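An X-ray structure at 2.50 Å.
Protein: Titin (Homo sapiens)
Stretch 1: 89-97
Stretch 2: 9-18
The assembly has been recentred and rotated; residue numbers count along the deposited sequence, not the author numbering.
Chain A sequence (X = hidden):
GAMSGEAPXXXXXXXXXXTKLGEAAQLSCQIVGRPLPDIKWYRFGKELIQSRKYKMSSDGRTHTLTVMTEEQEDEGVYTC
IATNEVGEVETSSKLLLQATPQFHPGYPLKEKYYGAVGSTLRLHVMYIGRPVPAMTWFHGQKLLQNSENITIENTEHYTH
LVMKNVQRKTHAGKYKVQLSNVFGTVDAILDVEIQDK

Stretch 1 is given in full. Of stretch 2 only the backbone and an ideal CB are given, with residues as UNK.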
# COMPACT_ATOMS: atom_id res chain seq x y z
N VAL A 89 -18.45 7.82 20.29
CA VAL A 89 -18.14 6.44 19.95
C VAL A 89 -17.14 6.43 18.81
O VAL A 89 -17.01 7.40 18.09
CB VAL A 89 -19.38 5.66 19.49
CG1 VAL A 89 -20.43 5.63 20.57
CG2 VAL A 89 -19.93 6.24 18.22
N GLU A 90 -16.43 5.32 18.68
CA GLU A 90 -15.43 5.19 17.63
C GLU A 90 -15.57 3.88 16.85
O GLU A 90 -15.88 2.84 17.42
CB GLU A 90 -14.04 5.30 18.25
CG GLU A 90 -12.93 4.73 17.42
CD GLU A 90 -11.61 4.75 18.16
OE1 GLU A 90 -11.38 5.69 18.93
OE2 GLU A 90 -10.81 3.82 17.96
N THR A 91 -15.33 3.93 15.55
CA THR A 91 -15.40 2.74 14.71
C THR A 91 -14.40 2.81 13.56
O THR A 91 -14.26 3.85 12.91
CB THR A 91 -16.82 2.53 14.15
OG1 THR A 91 -16.80 1.49 13.17
CG2 THR A 91 -17.33 3.81 13.51
N SER A 92 -13.71 1.71 13.33
CA SER A 92 -12.65 1.68 12.32
C SER A 92 -12.73 0.45 11.42
O SER A 92 -13.20 -0.61 11.84
CB SER A 92 -11.28 1.74 13.00
OG SER A 92 -11.18 2.87 13.85
N SER A 93 -12.25 0.60 10.19
CA SER A 93 -12.17 -0.50 9.25
C SER A 93 -11.06 -0.20 8.25
O SER A 93 -10.51 0.90 8.24
CB SER A 93 -13.50 -0.71 8.53
OG SER A 93 -13.77 0.36 7.63
N LYS A 94 -10.72 -1.18 7.42
CA LYS A 94 -9.61 -1.01 6.48
C LYS A 94 -10.05 -0.98 5.02
O LYS A 94 -11.07 -1.56 4.65
CB LYS A 94 -8.56 -2.11 6.68
CG LYS A 94 -7.80 -2.00 7.98
CD LYS A 94 -6.82 -3.15 8.14
CE LYS A 94 -5.99 -3.00 9.40
NZ LYS A 94 -5.15 -4.21 9.66
N LEU A 95 -9.26 -0.29 4.21
CA LEU A 95 -9.50 -0.24 2.77
C LEU A 95 -8.48 -1.11 2.05
O LEU A 95 -7.28 -0.91 2.17
CB LEU A 95 -9.40 1.20 2.27
CG LEU A 95 -9.48 1.40 0.75
CD1 LEU A 95 -10.74 0.76 0.19
CD2 LEU A 95 -9.40 2.87 0.38
N LEU A 96 -8.98 -2.11 1.32
CA LEU A 96 -8.11 -2.99 0.55
C LEU A 96 -8.14 -2.62 -0.92
O LEU A 96 -9.21 -2.51 -1.52
CB LEU A 96 -8.52 -4.46 0.74
CG LEU A 96 -8.22 -5.12 2.09
CD1 LEU A 96 -8.93 -4.42 3.23
CD2 LEU A 96 -8.59 -6.59 2.04
N LEU A 97 -6.97 -2.41 -1.50
CA LEU A 97 -6.87 -2.00 -2.89
C LEU A 97 -6.75 -3.19 -3.83
O LEU A 97 -6.36 -4.29 -3.42
CB LEU A 97 -5.68 -1.06 -3.10
CG LEU A 97 -5.71 0.25 -2.31
CD1 LEU A 97 -4.48 1.08 -2.63
CD2 LEU A 97 -6.98 1.03 -2.60
N UNK A 9 -24.59 5.77 19.40
CA UNK A 9 -24.63 4.33 19.45
C UNK A 9 -24.43 3.77 18.06
O UNK A 9 -24.99 4.27 17.10
CB UNK A 9 -25.95 3.84 20.05
N UNK A 10 -23.63 2.73 17.96
CA UNK A 10 -23.38 2.13 16.67
C UNK A 10 -24.49 1.16 16.28
O UNK A 10 -24.78 0.24 17.00
CB UNK A 10 -22.03 1.41 16.68
N UNK A 11 -25.10 1.40 15.12
CA UNK A 11 -26.15 0.53 14.60
C UNK A 11 -25.49 -0.46 13.66
O UNK A 11 -25.72 -1.64 13.73
CB UNK A 11 -27.25 1.32 13.89
N UNK A 12 -24.65 0.07 12.79
CA UNK A 12 -23.86 -0.71 11.87
C UNK A 12 -22.45 -0.19 12.01
O UNK A 12 -22.19 0.98 11.82
CB UNK A 12 -24.37 -0.62 10.43
N UNK A 13 -21.52 -1.06 12.36
CA UNK A 13 -20.13 -0.68 12.48
C UNK A 13 -19.44 -0.68 11.13
O UNK A 13 -19.92 -1.30 10.20
CB UNK A 13 -19.40 -1.62 13.44
N UNK A 14 -18.32 -0.01 11.03
CA UNK A 14 -17.58 0.03 9.79
C UNK A 14 -17.06 -1.33 9.41
O UNK A 14 -16.70 -2.12 10.25
CB UNK A 14 -16.42 1.02 9.89
N UNK A 15 -17.05 -1.59 8.11
CA UNK A 15 -16.61 -2.85 7.59
C UNK A 15 -15.47 -2.65 6.63
O UNK A 15 -15.33 -1.61 6.03
CB UNK A 15 -17.77 -3.59 6.91
N UNK A 16 -14.66 -3.68 6.50
CA UNK A 16 -13.56 -3.64 5.55
C UNK A 16 -14.10 -3.51 4.13
O UNK A 16 -15.08 -4.17 3.77
CB UNK A 16 -12.69 -4.89 5.68
N UNK A 17 -13.47 -2.65 3.34
CA UNK A 17 -13.94 -2.38 1.98
C UNK A 17 -12.81 -2.53 0.97
O UNK A 17 -11.69 -2.07 1.21
CB UNK A 17 -14.54 -0.98 1.89
N UNK A 18 -13.10 -3.16 -0.16
CA UNK A 18 -12.12 -3.30 -1.23
C UNK A 18 -12.54 -2.55 -2.49
O UNK A 18 -13.70 -2.62 -2.90
CB UNK A 18 -11.90 -4.78 -1.55

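Stretch 1 is one continuous strand, and stretch 2 runs alongside it in nearly the same direction, pairing with it in register only at its far end.

At position 9 the CA-to-CB direction leads away from stretch 1, and phi and psi of -119° and 137° are ordinary strand values that do not call for glycine and suit almost any residue except proline. Nothing of stretch 1 lies near the ideal CB, so many side chains would fit. The deposited residue is Gly-9, which meets stretch 1 through its backbone, its N lying 4.3 Å from CG1 of Val-89.

Position 10 points toward stretch 1, where the ideal CB lies 5.5 Å from CG2 of Val-89. That distance leaves room for a medium or long apolar chain, such as leucine, isoleucine or methionine. Ile-10 fills it: CG1 comes 4.2 Å from CG2 of Val-89, and CD1 reaches on to 3.9 Å from O of Glu-90.

Around 11 the chain turns a corner, and positions 11 and 12 are beyond the reach of stretch 1, which sets no demand there. They are Arg-11 and Lys-12.

Position 13 points sideways, its ideal CB 4.1 Å from OG1 of Thr-91. A polar chain could easily lead off into the space beside the strand, and Glu-13 is found.

Position 14 points toward stretch 1, its ideal CB between OG1 of Thr-91 (3.3 Å) and OG of Ser-93 (3.5 Å). Its backbone N donates a hydrogen bond to OG1 of Thr-91, 3.0 Å away, which any residue but proline could do. With the CB so close, a slender, flexible apolar chain is a good choice, though others are possible. Met-14, with chi1 m and chi2 t, carries its chain on along the strand: CG lies 3.6 Å from OG1 of Thr-91 and CE comes 3.6 Å from OG of Ser-93.

Position 15 points away, which suits a long polar chain. Its carbonyl O accepts a hydrogen bond from OG of Ser-93 at 3.0 Å, whatever the side chain. It is Lys-15, whose NZ makes a long salt bridge, 3.9 Å, with OE2 of Glu-13.

At position 16 the CB lies sideways, yet the amide N of Lys-94 is an unpaired donor within reach. A short acceptor such as aspartate or asparagine would suit. In Asp-16, OD1 turns back to take that hydrogen bond, 2.9 Å from N of Lys-94, extending the ladder by a side chain.

Position 17 pairs with Leu-95 in the parallel sheet: its N donates to O of Lys-94 (2.9 Å) and its O accepts from N of Leu-96 (2.7 Å). The side chain shares a face with Leu-95, and phi and psi of -129° and 137° favour a beta-branched apolar residue. Val-17 places CG1 4.2 Å from CD1 of Leu-95.

Position 18 pairs with Leu-96 and lies on its face, the ideal CB 3.5 Å from O of Leu-96. A small hydroxyl residue, serine or threonine, could approach that acceptor while keeping the extended backbone. Thr-18 does so, with OG1 3.0 Å from O of Leu-96.

Stretch 2, residues 9-18: GIRKEMKDVT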
# COMPACT_ATOMS: atom_id res chain seq x y z
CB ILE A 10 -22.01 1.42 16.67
CG1 ILE A 10 -20.90 2.45 16.80
CG2 ILE A 10 -21.83 0.60 15.43
CD1 ILE A 10 -19.64 1.94 17.38
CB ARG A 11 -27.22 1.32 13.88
CG ARG A 11 -28.19 1.97 14.80
CD ARG A 11 -29.20 0.98 15.28
NE ARG A 11 -30.04 1.52 16.33
CZ ARG A 11 -31.14 2.23 16.13
NH1 ARG A 11 -31.54 2.51 14.91
NH2 ARG A 11 -31.84 2.66 17.15
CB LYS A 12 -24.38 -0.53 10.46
CG LYS A 12 -23.63 -1.29 9.39
CD LYS A 12 -22.59 -0.43 8.70
CE LYS A 12 -21.69 -1.25 7.79
NZ LYS A 12 -20.60 -0.46 7.19
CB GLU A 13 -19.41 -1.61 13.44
CG GLU A 13 -19.29 -3.01 12.96
CD GLU A 13 -18.48 -3.83 13.89
OE1 GLU A 13 -18.65 -3.67 15.11
OE2 GLU A 13 -17.65 -4.62 13.42
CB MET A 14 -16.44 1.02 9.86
CG MET A 14 -16.86 2.44 9.72
SD MET A 14 -15.47 3.50 9.51
CE MET A 14 -15.36 3.54 7.75
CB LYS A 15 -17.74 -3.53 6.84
CG LYS A 15 -18.91 -3.87 7.68
CD LYS A 15 -18.59 -4.95 8.67
CE LYS A 15 -19.73 -5.10 9.64
NZ LYS A 15 -19.59 -6.32 10.45
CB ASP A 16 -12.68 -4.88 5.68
CG ASP A 16 -11.84 -4.86 6.94
OD1 ASP A 16 -11.82 -3.82 7.63
OD2 ASP A 16 -11.19 -5.89 7.24
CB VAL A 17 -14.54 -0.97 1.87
CG1 VAL A 17 -14.75 -0.59 0.41
CG2 VAL A 17 -15.84 -0.89 2.63
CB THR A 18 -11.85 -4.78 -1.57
OG1 THR A 18 -10.76 -4.87 -2.49
CG2 THR A 18 -13.09 -5.42 -2.19
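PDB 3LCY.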